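Local atomic coordinates of glutathione S-transferase enzyme with thioredoxin-like domain (Xenorhabdus nematophila, PDB entry 4L8E), a protein that probably acts as a glutathione transferase, binding glutathione between a thioredoxin-like domain and an all-helical domain in each subunit of a dimer. Residues A[43-48]-A[111-116]; A[128-133]-A[191-196]; A[137-142]-A[162-167]; A[141-146]-A[200-205]. One frame throughout, in Å; residues are numbered along the deposited sequence.

How the contacts relate
Contact 2 lies nearest the centre of the chain, its own centre about 5 Å from that of the chain, and is fully buried. Contacts 1 and 4 are partly buried near the surface, and contact 3 is buried although it lies farther from the chain's centre than contact 2. Contacts 2, 3 and 4 all use helix 118-145, pairing it with helix 188-197, helix 154-175 and the loop after helix 188-197; contacts 3 and 4 share Gln-141 and Asn-142. Contact 1 instead joins helix 37-49 to a loop, and touches contact 2 through Leu-44 and Phe-45. Its chemistry is aromatic and contact 2's mainly van der Waals, whereas contact 3 adds one side-chain hydrogen bond and contact 4 is largely polar.

Contact 1 of 4, residues A[43-48]-A[111-116]; sequences TLFLEE and GRFLSK
Phe-45 and Phe-113 meet as an offset edge-to-face pair: the edge of the Phe-113 ring is turned toward the face of the Phe-45 ring, with the planes at 76° and the centroids 6.0 Å apart. Within the pair, Phe-113 CD2 comes within 4.1 Å of Phe-45 CE2. The same CE2 is 3.9 Å from Arg-112 O, which lies at the edge of the Phe-45 ring near its plane, where the ring hydrogens give a slightly positive rim for the carbonyl oxygen. Phe-45 gets there because its CG stands anti to the backbone N (chi1 -178°), which swings the ring out from helix 37-49 toward the loop.

The far end of the Phe-113 ring reaches Glu-48, the two side chains set roughly perpendicular. Glu-48 CB is 3.5 Å from Phe-113 CE2, so it is the aliphatic root of the acid that does the packing, while the bend at chi2 carries its carboxylate onward to a salt bridge with Arg-223. Phe-113 CE2 also sits 3.5 Å above the plane of the Arg-112 guanidinium, offset toward its rim. Ile-188, at the start of helix 188-197, touches both phenylalanine rings.

In glutathione transferases a linker like 111-116 joins the thioredoxin-like domain to the helical one, and here it packs back on the first helix. Phenylalanines suit this place because their broad apolar faces and edges pack between helix 37-49 and the loop. The interface itself is ring and methylene packing, while backbone hydrogen bonds between Phe-113 and Ile-188 help fix the loop.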
# COMPACT_ATOMS: atom_id res chain seq x y z
N THR A 43 -16.83 4.93 -1.57
CA THR A 43 -18.16 5.30 -2.10
C THR A 43 -18.21 5.22 -3.63
O THR A 43 -19.24 4.88 -4.18
CB THR A 43 -18.63 6.67 -1.61
OG1 THR A 43 -17.67 7.66 -1.97
CG2 THR A 43 -18.84 6.66 -0.10
N LEU A 44 -17.11 5.49 -4.31
CA LEU A 44 -17.07 5.23 -5.76
C LEU A 44 -17.39 3.77 -6.07
O LEU A 44 -18.24 3.49 -6.93
CB LEU A 44 -15.70 5.59 -6.37
CG LEU A 44 -15.37 7.07 -6.55
CD1 LEU A 44 -13.89 7.21 -6.99
CD2 LEU A 44 -16.29 7.79 -7.55
N PHE A 45 -16.71 2.85 -5.38
CA PHE A 45 -16.91 1.44 -5.59
C PHE A 45 -18.38 1.08 -5.30
O PHE A 45 -19.03 0.45 -6.10
CB PHE A 45 -15.99 0.58 -4.74
CG PHE A 45 -16.17 -0.88 -5.00
CD1 PHE A 45 -17.21 -1.57 -4.38
CD2 PHE A 45 -15.39 -1.55 -5.89
CE1 PHE A 45 -17.43 -2.90 -4.65
CE2 PHE A 45 -15.60 -2.87 -6.16
CZ PHE A 45 -16.64 -3.54 -5.54
N LEU A 46 -18.89 1.50 -4.15
CA LEU A 46 -20.24 1.10 -3.73
C LEU A 46 -21.30 1.67 -4.67
O LEU A 46 -22.33 1.02 -4.97
CB LEU A 46 -20.49 1.54 -2.28
CG LEU A 46 -19.62 0.76 -1.26
CD1 LEU A 46 -19.63 1.47 0.08
CD2 LEU A 46 -20.11 -0.67 -1.12
N GLU A 47 -21.09 2.89 -5.14
CA GLU A 47 -22.01 3.51 -6.08
C GLU A 47 -21.98 2.84 -7.47
O GLU A 47 -23.02 2.75 -8.14
CB GLU A 47 -21.74 5.00 -6.20
CG GLU A 47 -22.11 5.81 -4.95
CD GLU A 47 -23.60 5.83 -4.63
OE1 GLU A 47 -24.44 5.77 -5.55
OE2 GLU A 47 -23.93 5.98 -3.42
N GLU A 48 -20.80 2.39 -7.89
CA GLU A 48 -20.68 1.63 -9.15
C GLU A 48 -21.46 0.31 -9.09
O GLU A 48 -22.14 -0.06 -10.05
CB GLU A 48 -19.21 1.33 -9.47
CG GLU A 48 -18.37 2.53 -9.83
CD GLU A 48 -18.61 3.06 -11.25
OE1 GLU A 48 -19.44 2.51 -12.03
OE2 GLU A 48 -17.94 4.06 -11.59
N GLY A 111 -17.61 -9.75 -7.24
CA GLY A 111 -17.10 -10.17 -8.53
C GLY A 111 -16.99 -9.04 -9.55
O GLY A 111 -16.90 -9.31 -10.75
N ARG A 112 -16.96 -7.80 -9.06
CA ARG A 112 -16.92 -6.61 -9.91
C ARG A 112 -15.63 -5.82 -9.75
O ARG A 112 -15.06 -5.76 -8.68
CB ARG A 112 -18.11 -5.68 -9.59
CG ARG A 112 -19.47 -6.36 -9.62
CD ARG A 112 -19.98 -6.57 -11.01
NE ARG A 112 -19.74 -5.42 -11.88
CZ ARG A 112 -20.53 -4.35 -11.99
NH1 ARG A 112 -20.19 -3.38 -12.82
NH2 ARG A 112 -21.65 -4.26 -11.28
N PHE A 113 -15.19 -5.21 -10.85
CA PHE A 113 -14.08 -4.25 -10.88
C PHE A 113 -12.71 -4.84 -10.54
O PHE A 113 -11.78 -4.13 -10.17
CB PHE A 113 -14.43 -2.97 -10.09
CG PHE A 113 -15.63 -2.29 -10.65
CD1 PHE A 113 -15.58 -1.66 -11.88
CD2 PHE A 113 -16.85 -2.37 -10.00
CE1 PHE A 113 -16.70 -1.09 -12.43
CE2 PHE A 113 -18.01 -1.80 -10.55
CZ PHE A 113 -17.94 -1.16 -11.76
N LEU A 114 -12.59 -6.15 -10.75
CA LEU A 114 -11.30 -6.81 -10.63
C LEU A 114 -11.42 -8.12 -11.38
O LEU A 114 -12.36 -8.91 -11.16
CB LEU A 114 -10.97 -7.08 -9.17
CG LEU A 114 -9.64 -7.78 -8.90
CD1 LEU A 114 -8.49 -6.88 -9.29
CD2 LEU A 114 -9.53 -8.13 -7.45
N SER A 115 -10.52 -8.33 -12.32
CA SER A 115 -10.63 -9.47 -13.18
C SER A 115 -10.43 -10.78 -12.41
O SER A 115 -9.73 -10.79 -11.39
CB SER A 115 -9.58 -9.36 -14.28
OG SER A 115 -9.64 -10.50 -15.12
N LYS A 116 -11.02 -11.86 -12.93
CA LYS A 116 -10.77 -13.20 -12.40
C LYS A 116 -9.66 -13.92 -13.17
O LYS A 116 -9.18 -14.97 -12.75
CB LYS A 116 -12.05 -14.04 -12.44
CG LYS A 116 -13.29 -13.26 -12.00
CD LYS A 116 -13.75 -13.64 -10.61
CE LYS A 116 -15.11 -13.01 -10.33
NZ LYS A 116 -15.91 -13.78 -9.33

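Contact 2 of 4, residues A[128-133]-A[191-196]; sequences LFWQVA and IAVYPW. With GSH (glutathione), chain B.
In the core of the all-helical domain of the glutathione transferase fold, Gln-131 of helix 118-145 lies against Ala-192 and Val-193 of helix 188-197. The short segments run roughly parallel, their axes 9.2 Å apart at closest and inclined at 35°. Ala-192 suits this face, since its small methyl lets the longer Leu-128 and Gln-131 side chains lie against it: Ala-192 CB takes Leu-128 CD1 at 3.7 Å and Gln-131 OE1 at 3.5 Å. Val-193 CG2 packs alongside, 3.6 Å from Gln-131 CG, the two side chains pointing past one another, antiparallel, and it also meets the edge of the Trp-130 ring.

Gln-131 bends at chi2 (-76°), which brings its amide toward Trp-196. NE2 approaches Trp-196 CD1 to 3.3 Å, with the amide and indole planes 22° apart, while OE1 is hydrogen-bonded to Lys-41 of the thioredoxin-like domain. Pro-195 accompanies a kink here: Trp-196 N turns to Val-193 O in a weak bond, and the buried Ala-192 O has no hydrogen-bonding partner.

This stretch of helix is also a wall of the glutathione pocket. Trp-196 CZ2 lies 3.4 Å from glutathione O31, and the indole NE1 is held by Asn-38, itself bonded to the ligand. On another side of helix 118-145, Phe-129 stacks on Phe-129 of the second subunit.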
# COMPACT_ATOMS: atom_id res chain seq x y z
N LEU A 128 -3.10 -1.11 -8.04
CA LEU A 128 -3.70 -0.84 -6.73
C LEU A 128 -2.64 -0.66 -5.64
O LEU A 128 -2.68 0.31 -4.86
CB LEU A 128 -4.67 -1.95 -6.35
CG LEU A 128 -5.32 -1.85 -4.97
CD1 LEU A 128 -6.20 -0.61 -4.87
CD2 LEU A 128 -6.12 -3.09 -4.65
N PHE A 129 -1.73 -1.62 -5.53
CA PHE A 129 -0.66 -1.51 -4.57
C PHE A 129 0.20 -0.26 -4.81
O PHE A 129 0.61 0.41 -3.84
CB PHE A 129 0.19 -2.80 -4.53
CG PHE A 129 -0.39 -3.88 -3.67
CD1 PHE A 129 -0.12 -3.89 -2.30
CD2 PHE A 129 -1.17 -4.90 -4.21
CE1 PHE A 129 -0.63 -4.90 -1.47
CE2 PHE A 129 -1.69 -5.90 -3.40
CZ PHE A 129 -1.41 -5.90 -2.02
N TRP A 130 0.47 0.06 -6.07
CA TRP A 130 1.27 1.24 -6.40
C TRP A 130 0.58 2.50 -5.87
O TRP A 130 1.22 3.38 -5.28
CB TRP A 130 1.47 1.39 -7.90
CG TRP A 130 2.07 2.68 -8.35
CD1 TRP A 130 3.39 3.00 -8.39
CD2 TRP A 130 1.36 3.83 -8.82
NE1 TRP A 130 3.55 4.28 -8.87
CE2 TRP A 130 2.32 4.80 -9.15
CE3 TRP A 130 0.02 4.11 -9.02
CZ2 TRP A 130 1.97 6.06 -9.66
CZ3 TRP A 130 -0.33 5.36 -9.53
CH2 TRP A 130 0.63 6.31 -9.84
N GLN A 131 -0.75 2.53 -5.99
CA GLN A 131 -1.53 3.67 -5.47
C GLN A 131 -1.42 3.77 -3.96
O GLN A 131 -1.15 4.86 -3.43
CB GLN A 131 -3.00 3.61 -5.88
CG GLN A 131 -3.78 4.86 -5.56
CD GLN A 131 -4.13 5.00 -4.10
OE1 GLN A 131 -4.58 4.05 -3.48
NE2 GLN A 131 -3.93 6.21 -3.54
N VAL A 132 -1.68 2.67 -3.24
CA VAL A 132 -1.76 2.77 -1.79
C VAL A 132 -0.39 2.98 -1.15
O VAL A 132 -0.29 3.53 -0.06
CB VAL A 132 -2.48 1.57 -1.14
CG1 VAL A 132 -3.94 1.47 -1.65
CG2 VAL A 132 -1.75 0.30 -1.36
N ALA A 133 0.67 2.53 -1.83
CA ALA A 133 2.02 2.58 -1.30
C ALA A 133 2.82 3.80 -1.71
O ALA A 133 3.80 4.18 -1.03
CB ALA A 133 2.79 1.29 -1.69
N ILE A 191 -10.21 3.26 -9.50
CA ILE A 191 -11.01 3.79 -8.40
C ILE A 191 -10.09 4.29 -7.27
O ILE A 191 -10.36 5.33 -6.66
CB ILE A 191 -12.01 2.74 -7.88
CG1 ILE A 191 -13.08 2.44 -8.95
CG2 ILE A 191 -12.56 3.14 -6.53
CD1 ILE A 191 -13.90 1.20 -8.66
N ALA A 192 -9.01 3.56 -7.01
CA ALA A 192 -8.07 3.96 -5.98
C ALA A 192 -7.32 5.26 -6.34
O ALA A 192 -7.08 6.11 -5.47
CB ALA A 192 -7.08 2.84 -5.69
N VAL A 193 -6.95 5.40 -7.60
CA VAL A 193 -6.15 6.53 -8.06
C VAL A 193 -6.98 7.80 -8.25
O VAL A 193 -6.55 8.91 -7.92
CB VAL A 193 -5.40 6.19 -9.35
CG1 VAL A 193 -4.65 7.39 -9.92
CG2 VAL A 193 -4.37 5.06 -9.06
N TYR A 194 -8.18 7.65 -8.77
CA TYR A 194 -8.95 8.83 -9.15
C TYR A 194 -9.11 9.91 -8.08
O TYR A 194 -8.92 11.08 -8.35
CB TYR A 194 -10.31 8.44 -9.76
CG TYR A 194 -11.16 9.62 -10.13
CD1 TYR A 194 -11.00 10.27 -11.34
CD2 TYR A 194 -12.11 10.10 -9.25
CE1 TYR A 194 -11.76 11.36 -11.69
CE2 TYR A 194 -12.89 11.21 -9.59
CZ TYR A 194 -12.72 11.83 -10.81
OH TYR A 194 -13.50 12.90 -11.12
N PRO A 195 -9.50 9.54 -6.85
CA PRO A 195 -9.76 10.60 -5.88
C PRO A 195 -8.52 11.40 -5.52
O PRO A 195 -8.67 12.57 -5.11
CB PRO A 195 -10.28 9.83 -4.66
CG PRO A 195 -10.84 8.56 -5.25
CD PRO A 195 -9.91 8.22 -6.36
N TRP A 196 -7.35 10.81 -5.71
CA TRP A 196 -6.08 11.50 -5.49
C TRP A 196 -5.68 12.34 -6.70
O TRP A 196 -5.30 13.49 -6.57
CB TRP A 196 -4.99 10.49 -5.14
CG TRP A 196 -5.03 10.12 -3.68
CD1 TRP A 196 -5.60 9.00 -3.11
CD2 TRP A 196 -4.54 10.90 -2.59
NE1 TRP A 196 -5.47 9.05 -1.74
CE2 TRP A 196 -4.82 10.20 -1.40
CE3 TRP A 196 -3.89 12.14 -2.51
CZ2 TRP A 196 -4.47 10.70 -0.16
CZ3 TRP A 196 -3.56 12.63 -1.29
CH2 TRP A 196 -3.82 11.90 -0.12
N1 GSH B . -2.38 12.87 10.39
CA1 GSH B . -2.48 13.13 9.00
C1 GSH B . -1.30 13.96 8.57
O11 GSH B . -0.70 14.70 9.41
O12 GSH B . -0.91 13.92 7.36
CB1 GSH B . -3.73 13.89 8.74
CG1 GSH B . -3.93 14.24 7.28
CD1 GSH B . -4.40 13.04 6.48
OE1 GSH B . -4.99 12.12 7.01
N2 GSH B . -4.12 13.02 5.06
CA2 GSH B . -4.55 11.94 4.24
C2 GSH B . -3.30 11.29 3.66
O2 GSH B . -2.27 11.92 3.37
CB2 GSH B . -5.41 12.39 3.12
SG2 GSH B . -6.99 13.01 3.74
N3 GSH B . -3.30 9.88 3.46
CA3 GSH B . -2.11 9.27 2.92
C3 GSH B . -2.48 8.05 2.17
O31 GSH B . -3.62 7.97 1.64
O32 GSH B . -1.64 7.11 2.10

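Contact 3 of 4, residues A[137-142]-A[162-167]; sequences PMLGQN and EESQRL. With GSH (glutathione), chain B.
Asn-142 and Ser-164 make the one hydrogen bond between segments 137-142 and 162-167: Asn-142 ND2 donates to Ser-164 OG at 2.9 Å with an N-H...O angle of 153°, the hydroxyl lying somewhat out of the amide plane. CG of Asn-142 is anti to its own N (chi1 174°), which extends the amide toward helix 154-175. The serine hydroxyl is also hydrogen-bonded to Tyr-160 O one turn earlier, so its small polar group has a second partner within its own helix.

Van der Waals packing continues beside that bond. Leu-139 CD2 presses on Ser-164 OG at 3.2 Å, a tight fit that the small serine side chain allows. In the apolar pair, Met-138 CB rests 3.6 Å from Leu-167 CD1; Met-138 CG lies 3.7 Å from Glu-163 CG, the two side chains meeting at a slant. The segments run antiparallel in sense, at 142°, as successive helices of the glutathione transferase helical domain.

The ion pair is internal to helix 154-175: Arg-166 grips Glu-163 side-on, Arg-166 NE to Glu-163 OE1 at 2.9 Å and Arg-166 NH2 to Glu-163 OE2 at 2.8 Å, leaving Glu-163 CG to pack on Met-138. Arg-166 NH1 bonds to Asn-76 of the second subunit. On helix 118-145, Gln-141 NE2 folds back to Pro-137 O, while its OE1 bonds to Tyr-160 and Arg-159 of the second subunit. Gly-140, having no side chain, lets glutathione O2 come within 3.2 Å of its CA.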
# COMPACT_ATOMS: atom_id res chain seq x y z
N PRO A 137 0.35 7.98 -0.43
CA PRO A 137 1.18 8.45 0.67
C PRO A 137 2.00 9.67 0.29
O PRO A 137 2.11 10.59 1.08
CB PRO A 137 2.09 7.24 0.94
CG PRO A 137 1.22 6.09 0.60
CD PRO A 137 0.45 6.52 -0.60
N MET A 138 2.55 9.71 -0.91
CA MET A 138 3.42 10.84 -1.26
C MET A 138 2.62 12.11 -1.59
O MET A 138 3.02 13.21 -1.19
CB MET A 138 4.35 10.47 -2.41
CG MET A 138 5.30 9.33 -2.05
SD MET A 138 6.42 9.86 -0.73
CE MET A 138 5.72 9.02 0.70
N LEU A 139 1.51 11.99 -2.32
CA LEU A 139 0.68 13.16 -2.56
C LEU A 139 0.12 13.71 -1.25
O LEU A 139 -0.08 14.93 -1.11
CB LEU A 139 -0.43 12.86 -3.56
CG LEU A 139 0.04 12.55 -4.98
CD1 LEU A 139 -1.15 12.20 -5.88
CD2 LEU A 139 0.89 13.68 -5.58
N GLY A 140 -0.13 12.83 -0.28
CA GLY A 140 -0.58 13.26 1.03
C GLY A 140 0.48 14.07 1.75
O GLY A 140 0.16 14.95 2.55
N GLN A 141 1.76 13.78 1.51
CA GLN A 141 2.81 14.58 2.15
C GLN A 141 2.88 15.92 1.44
O GLN A 141 3.13 16.96 2.06
CB GLN A 141 4.17 13.89 2.09
CG GLN A 141 4.19 12.48 2.63
CD GLN A 141 3.43 12.34 3.93
OE1 GLN A 141 3.78 12.95 4.93
NE2 GLN A 141 2.37 11.51 3.92
N ASN A 142 2.68 15.89 0.13
CA ASN A 142 2.55 17.10 -0.66
C ASN A 142 1.44 17.96 -0.07
O ASN A 142 1.64 19.16 0.20
CB ASN A 142 2.34 16.73 -2.14
CG ASN A 142 2.05 17.92 -3.02
OD1 ASN A 142 1.29 18.83 -2.65
ND2 ASN A 142 2.62 17.90 -4.21
N GLU A 162 8.77 17.25 -6.32
CA GLU A 162 9.48 16.43 -7.32
C GLU A 162 8.94 15.00 -7.37
O GLU A 162 8.81 14.42 -8.45
CB GLU A 162 10.99 16.44 -7.06
CG GLU A 162 11.62 17.77 -7.42
CD GLU A 162 13.08 17.84 -7.06
OE1 GLU A 162 13.63 16.82 -6.60
OE2 GLU A 162 13.67 18.92 -7.25
N GLU A 163 8.63 14.44 -6.21
CA GLU A 163 8.07 13.08 -6.17
C GLU A 163 6.67 13.04 -6.77
O GLU A 163 6.33 12.10 -7.47
CB GLU A 163 8.09 12.54 -4.74
CG GLU A 163 7.42 11.16 -4.54
CD GLU A 163 8.04 10.02 -5.33
OE1 GLU A 163 9.19 10.15 -5.86
OE2 GLU A 163 7.36 8.97 -5.42
N SER A 164 5.88 14.08 -6.51
CA SER A 164 4.54 14.16 -7.09
C SER A 164 4.66 14.16 -8.62
O SER A 164 3.91 13.46 -9.31
CB SER A 164 3.81 15.42 -6.62
OG SER A 164 3.57 15.35 -5.22
N GLN A 165 5.59 14.93 -9.14
CA GLN A 165 5.82 14.98 -10.59
C GLN A 165 6.21 13.59 -11.13
O GLN A 165 5.73 13.16 -12.18
CB GLN A 165 6.89 16.02 -10.93
CG GLN A 165 6.36 17.43 -10.69
CD GLN A 165 7.42 18.49 -10.70
OE1 GLN A 165 8.62 18.21 -10.67
NE2 GLN A 165 7.00 19.74 -10.76
N ARG A 166 7.08 12.90 -10.40
CA ARG A 166 7.51 11.56 -10.84
C ARG A 166 6.34 10.59 -10.92
O ARG A 166 6.22 9.79 -11.85
CB ARG A 166 8.54 10.99 -9.88
CG ARG A 166 9.23 9.73 -10.39
CD ARG A 166 10.06 9.05 -9.31
NE ARG A 166 9.21 8.49 -8.29
CZ ARG A 166 8.53 7.35 -8.39
NH1 ARG A 166 8.68 6.57 -9.46
NH2 ARG A 166 7.72 6.97 -7.39
N LEU A 167 5.51 10.63 -9.90
CA LEU A 167 4.32 9.79 -9.82
C LEU A 167 3.33 10.05 -10.94
O LEU A 167 2.79 9.10 -11.55
CB LEU A 167 3.66 9.98 -8.46
CG LEU A 167 4.45 9.33 -7.32
CD1 LEU A 167 4.01 9.92 -5.99
CD2 LEU A 167 4.29 7.83 -7.31
N1 GSH B . -2.38 12.87 10.39
CA1 GSH B . -2.48 13.13 9.00
C1 GSH B . -1.30 13.96 8.57
O11 GSH B . -0.70 14.70 9.41
O12 GSH B . -0.91 13.92 7.36
CB1 GSH B . -3.73 13.89 8.74
CG1 GSH B . -3.93 14.24 7.28
CD1 GSH B . -4.40 13.04 6.48
OE1 GSH B . -4.99 12.12 7.01
N2 GSH B . -4.12 13.02 5.06
CA2 GSH B . -4.55 11.94 4.24
C2 GSH B . -3.30 11.29 3.66
O2 GSH B . -2.27 11.92 3.37
CB2 GSH B . -5.41 12.39 3.12
SG2 GSH B . -6.99 13.01 3.74
N3 GSH B . -3.30 9.88 3.46
CA3 GSH B . -2.11 9.27 2.92
C3 GSH B . -2.48 8.05 2.17
O31 GSH B . -3.62 7.97 1.64
O32 GSH B . -1.64 7.11 2.10

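Contact 4 of 4, residues A[141-146]-A[200-205]; sequences QNHHFN and YEHQKI
Asn-142 and Gln-203 bring the two backbones nearest, their CA atoms 6.2 Å apart, where a type I beta turn from Glu-201 to Lys-204 lies against the last turn of helix 118-145. Asn-142 ND2 donates to Gln-203 O at 3.2 Å, in the carbonyl plane and on a lone pair. Since the same nitrogen also serves Ser-164, both of its hydrogens are engaged, and an amide suits a place that needs two donors pointing apart.

Gln-203 sends its side chain to His-143: Gln-203 NE2 donates to His-143 NE2 at 3.2 Å, with an N-H...N angle of 160°. The amide lies nearly coplanar with the imidazole, though the donor is tilted 25° out of the ring plane. Gln-203 NE2 also bonds to Trp-196 O and Gln-203 OE1 to Tyr-168 OH, so both polar atoms of the amide are held.

His-202 approaches His-143 edge-to-face, His-202 CD2 standing 3.7 Å over the face of the His-143 ring, offset toward the rim, with the planes at 56°. A water links His-143 O, to which it donates, with His-202 NE2. At the outer margin Lys-204 NZ makes a weak bond to Asn-146 OD1.

His-143 belongs to the glutathione pocket, the nearest atoms of its side chain and a bound glutathione being about 3 Å apart, and its ring meets Trp-196. The turn thus sits between the end of helix 118-145 and Tyr-168 of helix 154-175, just after helix 188-197, tying the three helices together beside the ligand site.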
# COMPACT_ATOMS: atom_id res chain seq x y z
N GLN A 141 1.76 13.78 1.51
CA GLN A 141 2.81 14.58 2.15
C GLN A 141 2.88 15.92 1.44
O GLN A 141 3.13 16.96 2.06
CB GLN A 141 4.17 13.89 2.09
CG GLN A 141 4.19 12.48 2.63
CD GLN A 141 3.43 12.34 3.93
OE1 GLN A 141 3.78 12.95 4.93
NE2 GLN A 141 2.37 11.51 3.92
N ASN A 142 2.68 15.89 0.13
CA ASN A 142 2.55 17.10 -0.66
C ASN A 142 1.44 17.96 -0.07
O ASN A 142 1.64 19.16 0.20
CB ASN A 142 2.34 16.73 -2.14
CG ASN A 142 2.05 17.92 -3.02
OD1 ASN A 142 1.29 18.83 -2.65
ND2 ASN A 142 2.62 17.90 -4.21
N HIS A 143 0.27 17.37 0.17
CA HIS A 143 -0.83 18.13 0.78
C HIS A 143 -0.39 18.72 2.12
O HIS A 143 -0.67 19.89 2.42
CB HIS A 143 -2.05 17.22 1.02
CG HIS A 143 -2.79 16.85 -0.23
ND1 HIS A 143 -4.04 16.26 -0.21
CD2 HIS A 143 -2.47 17.01 -1.54
CE1 HIS A 143 -4.45 16.05 -1.45
NE2 HIS A 143 -3.52 16.50 -2.28
N HIS A 144 0.28 17.91 2.93
CA HIS A 144 0.64 18.35 4.27
C HIS A 144 1.56 19.55 4.21
O HIS A 144 1.34 20.54 4.90
CB HIS A 144 1.32 17.24 5.10
CG HIS A 144 1.78 17.72 6.45
ND1 HIS A 144 0.89 17.96 7.48
CD2 HIS A 144 3.00 18.09 6.91
CE1 HIS A 144 1.56 18.41 8.53
NE2 HIS A 144 2.83 18.51 8.21
N PHE A 145 2.61 19.48 3.38
CA PHE A 145 3.58 20.57 3.41
C PHE A 145 3.08 21.84 2.71
O PHE A 145 3.66 22.92 2.85
CB PHE A 145 4.95 20.10 2.93
CG PHE A 145 5.67 19.28 3.97
CD1 PHE A 145 6.29 19.89 5.06
CD2 PHE A 145 5.71 17.89 3.87
CE1 PHE A 145 6.93 19.12 6.03
CE2 PHE A 145 6.34 17.13 4.82
CZ PHE A 145 6.96 17.74 5.91
N ASN A 146 1.98 21.73 1.97
CA ASN A 146 1.34 22.92 1.42
C ASN A 146 0.60 23.72 2.49
O ASN A 146 0.07 24.79 2.20
CB ASN A 146 0.43 22.55 0.23
CG ASN A 146 1.23 22.40 -1.07
OD1 ASN A 146 2.23 23.08 -1.28
ND2 ASN A 146 0.77 21.50 -1.94
N TYR A 200 -5.16 17.15 -8.25
CA TYR A 200 -3.93 17.71 -8.83
C TYR A 200 -3.71 19.21 -8.58
O TYR A 200 -2.57 19.64 -8.35
CB TYR A 200 -3.88 17.44 -10.34
CG TYR A 200 -4.90 18.23 -11.12
CD1 TYR A 200 -6.18 17.74 -11.32
CD2 TYR A 200 -4.56 19.45 -11.71
CE1 TYR A 200 -7.13 18.48 -12.04
CE2 TYR A 200 -5.49 20.17 -12.44
CZ TYR A 200 -6.76 19.67 -12.60
OH TYR A 200 -7.72 20.37 -13.32
N GLU A 201 -4.76 20.03 -8.65
CA GLU A 201 -4.57 21.46 -8.47
C GLU A 201 -4.02 21.78 -7.05
O GLU A 201 -3.19 22.69 -6.87
CB GLU A 201 -5.89 22.21 -8.75
CG GLU A 201 -5.72 23.72 -8.80
CD GLU A 201 -6.82 24.44 -9.58
OE1 GLU A 201 -7.66 23.78 -10.23
OE2 GLU A 201 -6.82 25.69 -9.54
N HIS A 202 -4.52 21.06 -6.06
CA HIS A 202 -4.09 21.23 -4.68
C HIS A 202 -2.64 20.81 -4.51
O HIS A 202 -1.95 21.29 -3.61
CB HIS A 202 -4.95 20.38 -3.75
CG HIS A 202 -4.80 20.74 -2.30
ND1 HIS A 202 -5.74 21.47 -1.62
CD2 HIS A 202 -3.80 20.49 -1.43
CE1 HIS A 202 -5.33 21.65 -0.37
NE2 HIS A 202 -4.16 21.06 -0.23
N GLN A 203 -2.22 19.88 -5.36
CA GLN A 203 -0.86 19.35 -5.33
C GLN A 203 0.08 20.22 -6.16
O GLN A 203 1.27 19.94 -6.27
CB GLN A 203 -0.85 17.93 -5.88
CG GLN A 203 -1.59 16.92 -5.01
CD GLN A 203 -2.28 15.83 -5.80
OE1 GLN A 203 -1.96 15.59 -6.96
NE2 GLN A 203 -3.23 15.16 -5.17
N LYS A 204 -0.47 21.30 -6.72
CA LYS A 204 0.29 22.22 -7.56
C LYS A 204 0.88 21.51 -8.78
O LYS A 204 1.94 21.92 -9.30
CB LYS A 204 1.38 22.92 -6.76
CG LYS A 204 0.87 23.72 -5.60
CD LYS A 204 2.02 24.30 -4.80
CE LYS A 204 1.65 25.61 -4.14
NZ LYS A 204 0.65 25.42 -3.07
N ILE A 205 0.19 20.48 -9.25
CA ILE A 205 0.57 19.76 -10.45
C ILE A 205 -0.00 20.42 -11.71
O ILE A 205 -1.19 20.73 -11.78
CB ILE A 205 0.11 18.29 -10.35
CG1 ILE A 205 1.05 17.49 -9.45
CG2 ILE A 205 -0.00 17.64 -11.73
CD1 ILE A 205 2.44 17.25 -10.05
O HOH W 1 -2.86 21.26 2.19